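Local coordinates for protein nicotinate phosphoribosyltransferase (Vibrio cholerae, PDB 4HL7) that probably catalyses the ATP-assisted joining of nicotinate to phosphoribosyl pyrophosphate, giving nicotinate ribonucleotide for NAD synthesis, at residues 150-155 against 358-363; 158-163 against 351-356; 68-73 against 91-96; 72-77 against 218-223; 53-58 against 104-109. All blocks are in the same frame, centred on the assembly; numbering follows the deposited sequence.

Interaction 1: residues 150-155 against 358-363; sequences EVPADL and ANWRNA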
# COMPACT_ATOMS: atom_id res chain seq x y z
N GLU A 150 -5.65 0.95 26.97
CA GLU A 150 -6.41 0.05 27.87
C GLU A 150 -7.20 -1.08 27.15
O GLU A 150 -7.90 -1.91 27.79
CB GLU A 150 -7.25 0.88 28.88
CG GLU A 150 -8.40 1.72 28.28
CD GLU A 150 -8.03 2.58 27.04
OE1 GLU A 150 -6.93 3.21 26.98
OE2 GLU A 150 -8.88 2.66 26.12
N VAL A 151 -7.10 -1.14 25.83
CA VAL A 151 -7.75 -2.22 25.09
C VAL A 151 -7.36 -3.56 25.72
O VAL A 151 -6.20 -3.80 25.93
CB VAL A 151 -7.36 -2.20 23.60
CG1 VAL A 151 -7.86 -3.45 22.89
CG2 VAL A 151 -7.90 -0.94 22.95
N PRO A 152 -8.33 -4.45 26.01
CA PRO A 152 -7.93 -5.78 26.53
C PRO A 152 -6.96 -6.52 25.59
O PRO A 152 -7.23 -6.67 24.39
CB PRO A 152 -9.26 -6.54 26.61
CG PRO A 152 -10.30 -5.48 26.62
CD PRO A 152 -9.77 -4.40 25.70
N ALA A 153 -5.85 -7.00 26.13
CA ALA A 153 -4.80 -7.53 25.24
C ALA A 153 -5.25 -8.75 24.42
O ALA A 153 -4.76 -8.96 23.34
CB ALA A 153 -3.51 -7.80 26.01
N ASP A 154 -6.23 -9.50 24.91
CA ASP A 154 -6.70 -10.63 24.12
C ASP A 154 -7.81 -10.30 23.11
O ASP A 154 -8.22 -11.16 22.36
CB ASP A 154 -7.12 -11.80 25.02
CG ASP A 154 -8.13 -11.40 26.07
OD1 ASP A 154 -8.90 -10.43 25.86
OD2 ASP A 154 -8.16 -12.08 27.12
N LEU A 155 -8.29 -9.07 23.11
CA LEU A 155 -9.38 -8.69 22.18
C LEU A 155 -9.06 -8.85 20.69
O LEU A 155 -9.84 -9.41 19.96
CB LEU A 155 -9.89 -7.27 22.45
CG LEU A 155 -11.10 -6.85 21.61
CD1 LEU A 155 -12.30 -7.79 21.81
CD2 LEU A 155 -11.51 -5.45 22.01
N ALA A 358 -13.63 -4.61 16.46
CA ALA A 358 -15.06 -4.85 16.39
C ALA A 358 -15.83 -3.76 17.17
O ALA A 358 -16.73 -4.05 17.93
CB ALA A 358 -15.40 -6.26 16.91
N ASN A 359 -15.46 -2.50 16.98
CA ASN A 359 -16.22 -1.39 17.53
C ASN A 359 -16.15 -1.32 19.04
O ASN A 359 -17.00 -0.71 19.67
CB ASN A 359 -17.72 -1.46 17.11
CG ASN A 359 -17.90 -1.34 15.61
OD1 ASN A 359 -17.09 -0.70 14.92
ND2 ASN A 359 -18.97 -1.94 15.09
N TRP A 360 -15.16 -1.98 19.63
CA TRP A 360 -14.92 -1.92 21.05
C TRP A 360 -15.05 -0.50 21.60
O TRP A 360 -14.48 0.41 21.07
CB TRP A 360 -13.53 -2.46 21.37
CG TRP A 360 -13.32 -2.54 22.87
CD1 TRP A 360 -13.84 -3.48 23.75
CD2 TRP A 360 -12.51 -1.64 23.70
NE1 TRP A 360 -13.43 -3.21 25.05
CE2 TRP A 360 -12.59 -2.15 25.07
CE3 TRP A 360 -11.74 -0.53 23.44
CZ2 TRP A 360 -11.95 -1.52 26.12
CZ3 TRP A 360 -11.07 0.08 24.49
CH2 TRP A 360 -11.18 -0.40 25.80
N ARG A 361 -15.80 -0.31 22.68
CA ARG A 361 -15.95 1.04 23.24
C ARG A 361 -14.99 1.19 24.41
O ARG A 361 -14.92 0.28 25.28
CB ARG A 361 -17.39 1.28 23.78
CG ARG A 361 -18.47 1.42 22.71
CD ARG A 361 -19.89 1.65 23.28
NE ARG A 361 -20.83 1.77 22.15
CZ ARG A 361 -20.99 2.88 21.40
NH1 ARG A 361 -20.35 4.01 21.69
NH2 ARG A 361 -21.81 2.86 20.35
N ASN A 362 -14.34 2.35 24.52
CA ASN A 362 -13.54 2.63 25.70
C ASN A 362 -14.43 2.97 26.90
O ASN A 362 -15.67 2.95 26.78
CB ASN A 362 -12.50 3.73 25.41
CG ASN A 362 -13.13 5.11 25.24
OD1 ASN A 362 -14.32 5.34 25.57
ND2 ASN A 362 -12.33 6.05 24.75
N ALA A 363 -13.81 3.27 28.05
CA ALA A 363 -14.56 3.45 29.29
C ALA A 363 -15.51 4.65 29.17
O ALA A 363 -16.51 4.72 29.88
CB ALA A 363 -13.61 3.65 30.47
O HOH W 1 -9.69 4.94 24.75
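Trp360 is the knob of this contact, and its indole settles into a shallow apolar hollow made by Val151, Pro152 and Leu155. Leu155 CD2 closes the pyrrole end of the hollow, 3.5 Å from Trp360 CD1, while Pro152 meets the indole tip to tip, its CD 3.6 Å from Trp360 CZ2. At the benzene end Val151 slides past the ring, with CG2 3.7 Å from Trp360 CZ3 and CA over the face of the six-membered ring in a CH-pi contact. With CG anti to the backbone N (chi1 -174°), the tryptophan side chain is set out toward the hollow. The far rim is different in kind: Glu150 OE2 lies in the ring plane, 3.8 Å from Trp360 CZ3. Water 1 donates to Glu150 OE2 at 2.8 Å and accepts from Asn362 ND2, while Asn362 OD1 accepts from Val366 N. The hollow owes part of its shape to a type I beta turn from Pro152 to Leu155, closed by a 2.9 Å bond from Leu155 N to Pro152 O. This is loop-on-loop packing at the surface, joining the link between helices 131-147 and 155-174 to the loop that precedes strand 372-380.

Interaction 2: residues 158-163 against 351-356; sequences KVLKTK and TFLTND. With SO4 (sulfate ion), chain C.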
# COMPACT_ATOMS: atom_id res chain seq x y z
N LYS A 158 -9.32 -12.43 19.76
CA LYS A 158 -10.69 -12.98 19.93
C LYS A 158 -11.50 -12.59 18.71
O LYS A 158 -12.30 -13.37 18.19
CB LYS A 158 -11.42 -12.47 21.22
CG LYS A 158 -11.03 -13.21 22.51
CD LYS A 158 -11.94 -12.86 23.70
N VAL A 159 -11.32 -11.34 18.26
CA VAL A 159 -12.10 -10.81 17.15
C VAL A 159 -11.72 -11.58 15.89
O VAL A 159 -12.59 -11.98 15.08
CB VAL A 159 -11.82 -9.29 16.91
CG1 VAL A 159 -12.39 -8.85 15.56
CG2 VAL A 159 -12.40 -8.47 18.04
N LEU A 160 -10.42 -11.79 15.70
CA LEU A 160 -9.97 -12.49 14.49
C LEU A 160 -10.48 -13.95 14.51
O LEU A 160 -10.95 -14.48 13.49
CB LEU A 160 -8.47 -12.46 14.37
CG LEU A 160 -7.91 -13.20 13.14
CD1 LEU A 160 -8.45 -12.68 11.79
CD2 LEU A 160 -6.37 -13.08 13.17
N LYS A 161 -10.39 -14.59 15.68
CA LYS A 161 -10.81 -16.00 15.78
C LYS A 161 -12.29 -16.20 15.38
O LYS A 161 -12.62 -17.13 14.64
CB LYS A 161 -10.51 -16.53 17.18
CG LYS A 161 -9.01 -16.84 17.38
CD LYS A 161 -8.71 -17.05 18.85
CE LYS A 161 -7.21 -17.19 19.13
NZ LYS A 161 -7.11 -17.73 20.53
N THR A 162 -13.15 -15.27 15.82
CA THR A 162 -14.57 -15.31 15.50
C THR A 162 -14.78 -15.14 13.98
O THR A 162 -15.60 -15.82 13.39
CB THR A 162 -15.34 -14.20 16.21
OG1 THR A 162 -15.15 -14.33 17.63
CG2 THR A 162 -16.81 -14.33 15.93
N LYS A 163 -14.07 -14.20 13.36
CA LYS A 163 -14.17 -14.02 11.91
C LYS A 163 -13.67 -15.28 11.18
O LYS A 163 -14.26 -15.71 10.15
CB LYS A 163 -13.34 -12.78 11.43
CG LYS A 163 -13.87 -11.50 12.02
CD LYS A 163 -13.27 -10.19 11.50
CE LYS A 163 -11.81 -10.03 11.76
NZ LYS A 163 -11.48 -8.57 11.38
N THR A 351 -6.50 -3.21 7.03
CA THR A 351 -7.17 -2.79 8.23
C THR A 351 -8.04 -3.87 8.87
O THR A 351 -7.99 -4.06 10.07
CB THR A 351 -8.04 -1.53 7.88
OG1 THR A 351 -7.17 -0.54 7.28
CG2 THR A 351 -8.62 -0.95 9.06
N PHE A 352 -8.82 -4.57 8.05
CA PHE A 352 -9.77 -5.58 8.56
C PHE A 352 -9.02 -6.66 9.30
O PHE A 352 -9.55 -7.26 10.24
CB PHE A 352 -10.56 -6.16 7.41
CG PHE A 352 -11.43 -7.32 7.77
CD1 PHE A 352 -10.99 -8.62 7.56
CD2 PHE A 352 -12.75 -7.12 8.25
CE1 PHE A 352 -11.81 -9.70 7.83
CE2 PHE A 352 -13.57 -8.22 8.52
CZ PHE A 352 -13.09 -9.51 8.29
N LEU A 353 -7.77 -6.90 8.91
CA LEU A 353 -6.93 -7.90 9.62
C LEU A 353 -6.21 -7.34 10.86
O LEU A 353 -6.31 -7.95 11.94
CB LEU A 353 -5.89 -8.60 8.69
CG LEU A 353 -6.48 -9.52 7.59
CD1 LEU A 353 -5.36 -10.03 6.68
CD2 LEU A 353 -7.27 -10.68 8.23
N THR A 354 -5.45 -6.24 10.67
CA THR A 354 -4.48 -5.77 11.70
C THR A 354 -4.93 -4.59 12.53
O THR A 354 -4.17 -4.11 13.42
CB THR A 354 -3.13 -5.41 11.03
OG1 THR A 354 -3.31 -4.32 10.12
CG2 THR A 354 -2.52 -6.62 10.32
N ASN A 355 -6.16 -4.12 12.31
CA ASN A 355 -6.65 -3.01 13.12
C ASN A 355 -8.17 -3.01 13.23
O ASN A 355 -8.84 -2.05 12.84
CB ASN A 355 -6.17 -1.69 12.49
CG ASN A 355 -6.09 -0.56 13.52
OD1 ASN A 355 -6.67 -0.64 14.59
ND2 ASN A 355 -5.38 0.48 13.18
N ASP A 356 -8.69 -4.08 13.79
CA ASP A 356 -10.13 -4.25 13.91
C ASP A 356 -10.42 -4.72 15.34
O ASP A 356 -9.98 -5.80 15.75
CB ASP A 356 -10.63 -5.27 12.88
CG ASP A 356 -12.18 -5.46 12.97
OD1 ASP A 356 -12.77 -6.26 12.19
OD2 ASP A 356 -12.78 -4.76 13.82
S SO4 C . -7.29 -1.98 3.54
O1 SO4 C . -7.71 -3.43 3.57
O2 SO4 C . -6.17 -1.63 4.51
O3 SO4 C . -7.03 -1.61 2.14
O4 SO4 C . -8.34 -1.09 4.10
O HOH W 2 -9.00 -9.05 12.87
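Lys163 grips Phe352 twice, by the face of its ring and by its backbone carbonyl. Its ammonium NZ stands almost exactly over the ring centre, 3.4 Å from the centroid and 7° off the normal, a cation-pi contact, and the same NZ donates to Phe352 O at 2.6 Å. The chain gets there by a bend at chi3 (-63°), which turns CE aside, while CD packs against the ring at 3.3 Å from Phe352 CZ. A third partner is Asp356: its OD1 accepts a hydrogen bond from Lys163 NZ at 2.8 Å, a salt bridge that arrives on the anti side and somewhat out of the carboxylate plane. Water 2 accepts from NZ as well, so the ammonium is probably stabilised by a carboxylate, a carbonyl, a water and a pi face. Asp356 OD2 is bonded to Ala358 N, which should help fix the carboxylate's rotation. At the start of the short helix a sulfate, probably from the crystallisation liquor, is held by Thr351 N, which donates to its O2 at 3.0 Å, and by Thr351 OG1 and Gly350 N. Helix 155-174 thus lies against helix 351-354, which follows strand 344-349 of the parallel sheet; Leu160 also touches helix 192-205, Leu353 strand 181-183, and Phe352 meets Phe329 of helix 329-339 edge-to-face.

Interaction 3: residues 68-73 against 91-96; sequences LRFSDA and QSLRYF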
# COMPACT_ATOMS: atom_id res chain seq x y z
N LEU A 68 18.44 3.16 12.42
CA LEU A 68 18.24 1.80 11.90
C LEU A 68 19.18 1.50 10.78
O LEU A 68 19.56 2.39 10.00
CB LEU A 68 16.81 1.61 11.39
CG LEU A 68 15.76 1.72 12.47
CD1 LEU A 68 14.44 1.27 11.81
CD2 LEU A 68 16.09 0.86 13.70
N ARG A 69 19.55 0.22 10.66
CA ARG A 69 20.46 -0.18 9.56
C ARG A 69 19.98 -1.49 8.98
O ARG A 69 19.34 -2.26 9.70
CB ARG A 69 21.88 -0.36 10.12
CG ARG A 69 22.45 0.90 10.79
CD ARG A 69 22.90 1.88 9.70
NE ARG A 69 23.63 3.05 10.18
CZ ARG A 69 23.06 4.16 10.69
NH1 ARG A 69 21.73 4.25 10.82
NH2 ARG A 69 23.82 5.17 11.07
N PHE A 70 20.34 -1.81 7.74
CA PHE A 70 20.15 -3.20 7.29
C PHE A 70 21.27 -4.06 7.86
O PHE A 70 22.45 -3.72 7.64
CB PHE A 70 20.16 -3.29 5.76
CG PHE A 70 18.90 -2.76 5.11
CD1 PHE A 70 17.75 -3.56 5.01
CD2 PHE A 70 18.84 -1.46 4.62
CE1 PHE A 70 16.60 -3.04 4.40
CE2 PHE A 70 17.69 -0.95 4.02
CZ PHE A 70 16.56 -1.74 3.89
N SER A 71 20.94 -5.19 8.48
CA SER A 71 21.95 -6.11 9.06
C SER A 71 22.38 -7.08 7.99
O SER A 71 21.74 -7.21 6.94
CB SER A 71 21.39 -6.87 10.25
OG SER A 71 20.47 -7.87 9.82
N ASP A 72 23.49 -7.79 8.20
CA ASP A 72 23.88 -8.77 7.19
C ASP A 72 22.83 -9.85 7.05
O ASP A 72 22.56 -10.30 5.93
CB ASP A 72 25.28 -9.37 7.49
CG ASP A 72 26.33 -8.32 7.49
OD1 ASP A 72 26.94 -8.10 8.56
OD2 ASP A 72 26.51 -7.65 6.43
N ALA A 73 22.17 -10.17 8.16
CA ALA A 73 21.09 -11.11 8.15
C ALA A 73 19.88 -10.63 7.36
O ALA A 73 19.19 -11.46 6.75
CB ALA A 73 20.67 -11.48 9.57
N GLN A 91 24.11 -4.93 -2.07
CA GLN A 91 25.38 -4.45 -1.47
C GLN A 91 25.32 -2.96 -1.05
O GLN A 91 25.85 -2.60 0.01
CB GLN A 91 26.60 -4.77 -2.39
CG GLN A 91 26.89 -6.27 -2.37
N SER A 92 24.65 -2.15 -1.85
CA SER A 92 24.46 -0.73 -1.53
C SER A 92 23.61 -0.52 -0.25
O SER A 92 23.85 0.43 0.50
CB SER A 92 23.97 0.09 -2.74
OG SER A 92 22.55 0.08 -2.87
N LEU A 93 22.70 -1.45 0.05
CA LEU A 93 21.89 -1.38 1.35
C LEU A 93 22.73 -1.49 2.62
O LEU A 93 22.35 -0.98 3.69
CB LEU A 93 20.84 -2.44 1.37
CG LEU A 93 19.78 -2.20 0.34
CD1 LEU A 93 18.61 -3.12 0.75
CD2 LEU A 93 19.27 -0.73 0.42
N ARG A 94 23.90 -2.12 2.48
CA ARG A 94 24.83 -2.34 3.59
C ARG A 94 25.30 -1.04 4.25
O ARG A 94 25.64 -1.04 5.44
CB ARG A 94 26.06 -3.17 3.15
CG ARG A 94 25.92 -4.67 3.45
CD ARG A 94 27.21 -5.45 3.18
NE ARG A 94 27.35 -5.75 1.75
CZ ARG A 94 26.99 -6.90 1.19
NH1 ARG A 94 26.48 -7.88 1.96
NH2 ARG A 94 27.15 -7.09 -0.12
N TYR A 95 25.31 0.05 3.49
CA TYR A 95 25.65 1.34 4.03
C TYR A 95 24.42 2.27 4.15
O TYR A 95 24.54 3.37 4.65
CB TYR A 95 26.89 2.02 3.29
CG TYR A 95 26.81 2.22 1.78
CD1 TYR A 95 26.10 3.29 1.22
CD2 TYR A 95 27.48 1.37 0.91
CE1 TYR A 95 25.99 3.45 -0.16
CE2 TYR A 95 27.41 1.54 -0.45
CZ TYR A 95 26.68 2.57 -0.98
OH TYR A 95 26.58 2.71 -2.30
N PHE A 96 23.24 1.84 3.70
CA PHE A 96 22.11 2.81 3.62
C PHE A 96 21.56 3.18 5.01
O PHE A 96 21.31 2.29 5.84
CB PHE A 96 20.94 2.28 2.78
CG PHE A 96 19.76 3.20 2.78
CD1 PHE A 96 19.76 4.34 1.97
CD2 PHE A 96 18.68 2.98 3.62
CE1 PHE A 96 18.70 5.22 2.01
CE2 PHE A 96 17.61 3.87 3.64
CZ PHE A 96 17.63 4.98 2.83
O HOH W 3 21.95 -0.07 6.39
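Phe70 and Leu93 both carry CG anti to the carbonyl carbon (chi1 -74° and -67°), and in these settings the two side chains cross with a leucine methyl above the phenyl ring. Leu93 CD1 lies over the ring centre, 4.0 Å from the Phe70 centroid, a CH-pi contact. Phe96, its CG anti to the backbone N, comes to the ring's edge instead, with CD2 4.1 Å from Phe70 CE2. Beside this apolar cluster sits water 3, which accepts from Phe70 N at 2.7 Å and donates to Leu93 O at 2.9 Å and to Phe96 O. Ser71 caps helix 72-81 through a bond from Asp74 N to its OG, and Ile24 and Met27 of helix 21-33 also touch the cluster. On the outer side Asp72 and Arg94 cross at about a right angle, with Asp72 OD2 4.5 Å from Arg94 NH1, too long for a salt bridge. Apolar packing therefore carries the contact within the N-terminal domain; one water bridges three backbone polar groups, and the charges probably add only a weak attraction.

Interaction 4: residues 72-77 against 218-223; sequences DADIHY and FAREFD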
# COMPACT_ATOMS: atom_id res chain seq x y z
N ASP A 72 23.49 -7.79 8.20
CA ASP A 72 23.88 -8.77 7.19
C ASP A 72 22.83 -9.85 7.05
O ASP A 72 22.56 -10.30 5.93
CB ASP A 72 25.28 -9.37 7.49
CG ASP A 72 26.33 -8.32 7.49
OD1 ASP A 72 26.94 -8.10 8.56
OD2 ASP A 72 26.51 -7.65 6.43
N ALA A 73 22.17 -10.17 8.16
CA ALA A 73 21.09 -11.11 8.15
C ALA A 73 19.88 -10.63 7.36
O ALA A 73 19.19 -11.46 6.75
CB ALA A 73 20.67 -11.48 9.57
N ASP A 74 19.58 -9.33 7.39
CA ASP A 74 18.50 -8.80 6.56
C ASP A 74 18.87 -8.99 5.11
O ASP A 74 18.01 -9.33 4.26
CB ASP A 74 18.29 -7.31 6.81
CG ASP A 74 17.78 -7.01 8.22
OD1 ASP A 74 17.20 -7.89 8.87
OD2 ASP A 74 18.01 -5.89 8.69
N ILE A 75 20.11 -8.66 4.79
CA ILE A 75 20.58 -8.72 3.39
C ILE A 75 20.61 -10.18 2.88
O ILE A 75 20.19 -10.46 1.71
CB ILE A 75 21.93 -8.02 3.19
CG1 ILE A 75 21.84 -6.55 3.64
CG2 ILE A 75 22.34 -8.03 1.71
CD1 ILE A 75 20.92 -5.70 2.80
N HIS A 76 21.09 -11.08 3.73
CA HIS A 76 21.10 -12.53 3.45
C HIS A 76 19.68 -12.98 3.20
O HIS A 76 19.42 -13.76 2.24
CB HIS A 76 21.70 -13.34 4.62
CG HIS A 76 23.22 -13.15 4.82
ND1 HIS A 76 24.09 -12.94 3.77
CD2 HIS A 76 24.02 -13.16 5.99
CE1 HIS A 76 25.37 -12.83 4.25
NE2 HIS A 76 25.33 -12.95 5.60
N TYR A 77 18.74 -12.50 4.00
CA TYR A 77 17.33 -12.88 3.80
C TYR A 77 16.84 -12.44 2.40
O TYR A 77 16.26 -13.22 1.65
CB TYR A 77 16.39 -12.31 4.91
CG TYR A 77 14.93 -12.49 4.53
CD1 TYR A 77 14.17 -11.43 4.01
CD2 TYR A 77 14.32 -13.74 4.65
CE1 TYR A 77 12.85 -11.61 3.60
CE2 TYR A 77 12.99 -13.94 4.26
CZ TYR A 77 12.27 -12.87 3.74
OH TYR A 77 10.97 -13.07 3.36
N PHE A 218 7.96 -10.01 8.63
CA PHE A 218 7.06 -11.09 9.10
C PHE A 218 7.03 -12.24 8.10
O PHE A 218 6.82 -13.37 8.51
CB PHE A 218 5.64 -10.52 9.38
CG PHE A 218 5.58 -9.67 10.63
CD1 PHE A 218 6.12 -10.15 11.84
CD2 PHE A 218 5.02 -8.38 10.61
CE1 PHE A 218 6.15 -9.34 12.99
CE2 PHE A 218 5.01 -7.60 11.75
CZ PHE A 218 5.58 -8.06 12.94
N ALA A 219 7.31 -11.98 6.81
CA ALA A 219 7.53 -13.09 5.84
C ALA A 219 8.71 -13.95 6.32
O ALA A 219 8.60 -15.17 6.39
CB ALA A 219 7.78 -12.56 4.42
N ARG A 220 9.79 -13.30 6.72
CA ARG A 220 10.89 -14.00 7.39
C ARG A 220 10.49 -14.75 8.62
O ARG A 220 10.79 -15.94 8.73
CB ARG A 220 12.08 -13.08 7.68
CG ARG A 220 13.28 -13.79 8.34
CD ARG A 220 14.50 -12.85 8.49
NE ARG A 220 14.16 -11.62 9.21
CZ ARG A 220 14.92 -10.53 9.29
NH1 ARG A 220 16.13 -10.52 8.72
NH2 ARG A 220 14.49 -9.46 9.97
N GLU A 221 9.88 -14.06 9.57
CA GLU A 221 9.61 -14.63 10.88
C GLU A 221 8.77 -15.89 10.76
O GLU A 221 8.96 -16.89 11.51
CB GLU A 221 8.90 -13.62 11.76
CG GLU A 221 8.37 -14.24 13.03
CD GLU A 221 8.12 -13.24 14.14
OE1 GLU A 221 8.34 -12.04 13.93
OE2 GLU A 221 7.69 -13.66 15.24
N PHE A 222 7.83 -15.87 9.82
CA PHE A 222 6.84 -16.97 9.74
C PHE A 222 7.03 -17.87 8.52
O PHE A 222 6.19 -18.71 8.25
CB PHE A 222 5.41 -16.38 9.75
CG PHE A 222 5.05 -15.71 11.02
CD1 PHE A 222 4.90 -16.46 12.19
CD2 PHE A 222 4.91 -14.33 11.08
CE1 PHE A 222 4.60 -15.85 13.38
CE2 PHE A 222 4.59 -13.71 12.26
CZ PHE A 222 4.41 -14.46 13.43
N ASP A 223 8.10 -17.64 7.74
CA ASP A 223 8.37 -18.42 6.53
C ASP A 223 7.16 -18.38 5.62
O ASP A 223 6.63 -19.43 5.20
CB ASP A 223 8.77 -19.87 6.88
CG ASP A 223 9.21 -20.67 5.64
OD1 ASP A 223 9.83 -20.10 4.69
OD2 ASP A 223 8.88 -21.86 5.57
O HOH W 4 17.89 -12.99 8.33
O HOH W 5 16.80 -7.70 11.55
O HOH W 6 9.99 -15.56 3.46
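Arg220 passes along the CD2 side of the Tyr77 ring from CB onward: CB sits over the ring face in a CH-pi contact, 3.9 Å from the centroid and 20° off the normal. CG follows just beyond the rim, 3.8 Å from Tyr77 CD2, and CD goes on toward the base of the ring, 4.0 Å from Tyr77 CG. At chi3 (55°) the chain bends and NE turns aside, ahead of a guanidinium tilted 56° to the tyrosine ring. The helix that carries Arg220, 216-222, meets helix 72-81 nearly perpendicularly, their short segments 11.7 Å apart at closest approach, so that a helix of the N-terminal domain is tied to one in the barrel-type family region. At the tip NH1 donates to Asp74 OD1 at 2.8 Å in a salt bridge, and OD1 accepts on its anti lone pair; the bond from NH2 to the same oxygen is weak. Water 4 accepts from NH1 and donates to Ala73 O at 2.6 Å. At the other end of the tyrosine, Tyr77 OH comes 3.4 Å from Ala219 CB, and water 6 lies at the ring edge within 2.7 Å of Tyr77 OH.

Interaction 5: residues 53-58 against 104-109; sequences GLLDAI and VEMGIV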
# COMPACT_ATOMS: atom_id res chain seq x y z
N GLY A 53 -0.71 16.57 20.74
CA GLY A 53 -0.21 15.57 21.68
C GLY A 53 0.44 14.32 21.06
O GLY A 53 1.28 13.70 21.70
N LEU A 54 0.06 13.93 19.85
CA LEU A 54 0.74 12.78 19.22
C LEU A 54 2.09 13.19 18.65
O LEU A 54 3.02 12.38 18.53
CB LEU A 54 -0.08 12.20 18.07
CG LEU A 54 -1.38 11.50 18.39
CD1 LEU A 54 -1.87 10.90 17.06
CD2 LEU A 54 -1.16 10.46 19.46
N LEU A 55 2.20 14.47 18.32
CA LEU A 55 3.33 14.98 17.58
C LEU A 55 4.66 14.72 18.33
O LEU A 55 5.60 14.29 17.69
CB LEU A 55 3.08 16.45 17.21
CG LEU A 55 4.00 17.31 16.36
CD1 LEU A 55 4.32 16.63 15.05
CD2 LEU A 55 3.37 18.68 16.12
N ASP A 56 4.70 14.84 19.67
CA ASP A 56 5.97 14.58 20.44
C ASP A 56 6.57 13.17 20.28
O ASP A 56 7.77 13.02 19.93
CB ASP A 56 5.84 14.92 21.93
CG ASP A 56 6.43 16.29 22.30
OD1 ASP A 56 6.93 17.01 21.40
OD2 ASP A 56 6.39 16.65 23.49
N ALA A 57 5.75 12.14 20.53
CA ALA A 57 6.21 10.75 20.40
C ALA A 57 6.42 10.34 18.95
O ALA A 57 7.30 9.54 18.64
CB ALA A 57 5.27 9.77 21.11
N ILE A 58 5.65 10.92 18.05
CA ILE A 58 5.91 10.63 16.66
C ILE A 58 7.30 11.15 16.28
O ILE A 58 8.06 10.47 15.61
CB ILE A 58 4.83 11.22 15.76
CG1 ILE A 58 3.53 10.47 16.02
CG2 ILE A 58 5.23 11.11 14.28
CD1 ILE A 58 2.31 11.12 15.37
N VAL A 104 12.51 14.87 6.77
CA VAL A 104 11.14 14.87 7.30
C VAL A 104 10.85 16.18 8.01
O VAL A 104 11.66 16.62 8.85
CB VAL A 104 10.92 13.65 8.21
CG1 VAL A 104 9.48 13.59 8.77
CG2 VAL A 104 11.26 12.38 7.44
N GLU A 105 9.71 16.81 7.67
CA GLU A 105 9.17 17.96 8.44
C GLU A 105 7.79 17.60 8.93
O GLU A 105 7.04 16.91 8.24
CB GLU A 105 8.98 19.18 7.57
CG GLU A 105 10.22 19.74 6.95
CD GLU A 105 9.98 21.14 6.40
OE1 GLU A 105 8.81 21.50 6.11
OE2 GLU A 105 10.96 21.87 6.26
N MSE A 106 7.41 18.11 10.08
CA MSE A 106 6.03 17.90 10.49
C MSE A 106 5.58 19.02 11.35
O MSE A 106 6.39 19.73 11.92
CB MSE A 106 5.94 16.59 11.23
CG MSE A 106 6.86 16.56 12.45
SE MSE A 106 6.76 14.66 13.04
CE MSE A 106 8.48 14.00 12.33
N GLY A 107 4.26 19.19 11.42
CA GLY A 107 3.65 20.26 12.23
C GLY A 107 2.14 20.13 12.26
O GLY A 107 1.55 19.21 11.65
N ILE A 108 1.49 21.05 12.97
CA ILE A 108 0.04 21.08 13.04
C ILE A 108 -0.44 22.19 12.11
O ILE A 108 0.07 23.28 12.15
CB ILE A 108 -0.42 21.37 14.49
CG1 ILE A 108 0.11 20.30 15.46
CG2 ILE A 108 -1.93 21.45 14.58
CD1 ILE A 108 -0.37 18.87 15.19
N VAL A 109 -1.38 21.90 11.22
CA VAL A 109 -2.00 22.96 10.44
C VAL A 109 -3.46 23.14 10.83
O VAL A 109 -4.20 22.16 10.97
CB VAL A 109 -1.90 22.71 8.93
CG1 VAL A 109 -2.44 23.93 8.18
CG2 VAL A 109 -0.46 22.43 8.54
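Ile58, which packs its CG2 against Met106, donates from its backbone N to Leu54 O at 3.0 Å, a helix bond that holds the helical turn facing the strand. Across the contact everything is apolar. Leu55 is the chief bump, its CG anti to the backbone N (chi1 -176°) and its two methyls parted over the strand: CD1 comes 3.6 Å from Met106 CG, and CD2 3.7 Å from Ile108 CG1. Between these two side chains Gly107 has none, and Leu55 CD2 lies 4.2 Å from Gly107 CA. Met106, a selenomethionine, reaches toward the helix with SE 3.7 Å from Leu55 CD1 and 4.1 Å from Ile58 CG2. Helix 52-64 runs antiparallel to strand 104-109, the short segments 9.3 Å apart, and so covers an outermost strand of the antiparallel sheet, paired by backbone bonds with strand 116-122. Ile58 and Met106 also touch that neighbouring strand, through Leu117 and Ile119. With aliphatic groups on the helix, and aliphatic groups and a selenium on the strand, this contact probably rests on dispersion and the exclusion of water.

How the interactions relate
The five contacts form two touching pairs and one outlier. Interactions 1 and 2 have centres 12 Å apart and meet through Ala358 CB and Val159 CG2, 3.9 Å apart; both join the 150-163 region to the chain after strand 344-349. Interactions 3 and 4 share Asp72 and Ala73 on helix 72-81 and touch where Leu93 CB comes 3.6 Å from Ile75 CD1. Interaction 4 crosses interactions 1 and 2 along the chain, with nearest atoms about 8 Å from those of interaction 2. Interaction 5 stands apart, its centre 26 Å or more from every other; its nearest atoms are about 11 Å from those of interaction 3. The sulfate lies beside interaction 2 alone of the five.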